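Local coordinates for Pex protein (Anabaena sp. PCC 7120, PDB 2DQL) that is associated with the cyanobacterial circadian clock and, as a PadR-like winged-helix protein, probably binds DNA to regulate transcription, at residues Thr16-Gln20 / Glu21-Cys25. Residues are numbered along the deposited sequence; the frame is centred on the assembly and turned at random.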
# COMPACT_ATOMS: atom_id res chain seq x y z
N THR A 16 -4.06 -6.97 1.32
CA THR A 16 -2.97 -6.20 0.74
C THR A 16 -3.06 -6.25 -0.78
O THR A 16 -3.12 -7.34 -1.36
CB THR A 16 -1.59 -6.77 1.14
OG1 THR A 16 -1.47 -6.79 2.56
CG2 THR A 16 -0.47 -5.93 0.55
N TYR A 17 -3.08 -5.09 -1.42
CA TYR A 17 -3.12 -5.03 -2.88
C TYR A 17 -1.69 -5.05 -3.37
O TYR A 17 -0.86 -4.25 -2.93
CB TYR A 17 -3.81 -3.75 -3.37
CG TYR A 17 -5.31 -3.88 -3.48
CD1 TYR A 17 -6.11 -3.92 -2.34
CD2 TYR A 17 -5.93 -4.01 -4.72
CE1 TYR A 17 -7.49 -4.09 -2.43
CE2 TYR A 17 -7.30 -4.19 -4.83
CZ TYR A 17 -8.08 -4.23 -3.68
OH TYR A 17 -9.43 -4.42 -3.78
N LEU A 18 -1.38 -5.98 -4.27
CA LEU A 18 -0.03 -6.10 -4.79
C LEU A 18 0.43 -4.86 -5.56
O LEU A 18 -0.37 -4.22 -6.24
CB LEU A 18 0.08 -7.31 -5.72
CG LEU A 18 -0.38 -8.68 -5.20
CD1 LEU A 18 -0.05 -9.74 -6.25
CD2 LEU A 18 0.31 -9.01 -3.88
N CYS A 19 1.70 -4.52 -5.43
CA CYS A 19 2.25 -3.41 -6.18
C CYS A 19 2.77 -4.07 -7.46
O CYS A 19 2.81 -5.30 -7.54
CB CYS A 19 3.40 -2.73 -5.43
SG CYS A 19 4.81 -3.79 -5.05
N GLN A 20 3.17 -3.27 -8.44
CA GLN A 20 3.64 -3.80 -9.71
C GLN A 20 4.76 -4.83 -9.63
O GLN A 20 4.68 -5.89 -10.26
CB GLN A 20 4.07 -2.65 -10.63
CG GLN A 20 4.28 -3.08 -12.08
CD GLN A 20 4.69 -1.92 -12.98
OE1 GLN A 20 4.10 -0.84 -12.92
NE2 GLN A 20 5.71 -2.14 -13.81
N GLU A 21 5.80 -4.52 -8.87
CA GLU A 21 6.93 -5.43 -8.75
C GLU A 21 6.52 -6.82 -8.27
O GLU A 21 6.99 -7.83 -8.81
CB GLU A 21 7.99 -4.85 -7.81
CG GLU A 21 8.60 -3.54 -8.31
CD GLU A 21 7.87 -2.29 -7.84
OE1 GLU A 21 6.63 -2.33 -7.65
OE2 GLU A 21 8.54 -1.26 -7.66
N VAL A 22 5.65 -6.87 -7.27
CA VAL A 22 5.19 -8.15 -6.73
C VAL A 22 4.22 -8.83 -7.70
O VAL A 22 4.30 -10.04 -7.92
CB VAL A 22 4.49 -7.95 -5.37
CG1 VAL A 22 3.97 -9.29 -4.85
CG2 VAL A 22 5.48 -7.34 -4.37
N ALA A 23 3.33 -8.06 -8.30
CA ALA A 23 2.36 -8.62 -9.25
C ALA A 23 3.06 -9.28 -10.44
O ALA A 23 2.61 -10.32 -10.93
CB ALA A 23 1.42 -7.53 -9.74
N ILE A 24 4.16 -8.69 -10.89
CA ILE A 24 4.90 -9.25 -12.02
C ILE A 24 5.39 -10.65 -11.66
O ILE A 24 5.27 -11.58 -12.46
CB ILE A 24 6.11 -8.36 -12.37
CG1 ILE A 24 5.62 -7.05 -13.02
CG2 ILE A 24 7.07 -9.10 -13.29
CD1 ILE A 24 6.73 -6.01 -13.20
N CYS A 25 5.94 -10.81 -10.46
CA CYS A 25 6.43 -12.11 -10.03
C CYS A 25 5.29 -13.11 -9.83
O CYS A 25 5.41 -14.28 -10.19
CB CYS A 25 7.24 -11.96 -8.73
SG CYS A 25 8.69 -10.91 -8.94
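C19 and A23 are joined by the first i to i+4 bond of helix 20-31, A23 N to C19 O at 2.9 Å (N-H...O 165°), and the bond one residue on repeats it, I24 N to Q20 O, also 2.9 Å. C19 is the N-cap, where the short strand 16-17, paired in parallel with strand 52-53, gives way to the helix. L18, the residue before the cap, points its side chain onto the first turn, toward V22 and A23: CD2 meets V22 CG1 at 3.8 Å, the two side chains crossing nearly at right angles, while CB lies 4.2 Å from A23 CB. W106 of helix 96-112 packs on both L18 and V22. On another side of the turn, C19 SG, set between its own backbone N and carbonyl carbon (chi1 60°), touches V22 CG2 at 3.7 Å; the E21 chain, bent at chi2 (91°), brings OE1 to 3.5 Å from the same sulfur. F9 of the second subunit packs on C19 and V22. Q20 runs extended, and its CG lies 4.0 Å from I24 CD1, the two side chains meeting at a slant. An alanine in place of I24 would probably keep the helical bond to Q20 O but open a gap beside the aliphatic part of Q20 and against A62 and F65 of helix 56-68. Backbone bonds thus start the helix while L18, V22 and A23 pack its first turn beside the strand exit, joining the small parallel sheet to the helical core of the probable winged-helix fold, with the second subunit close to the cap.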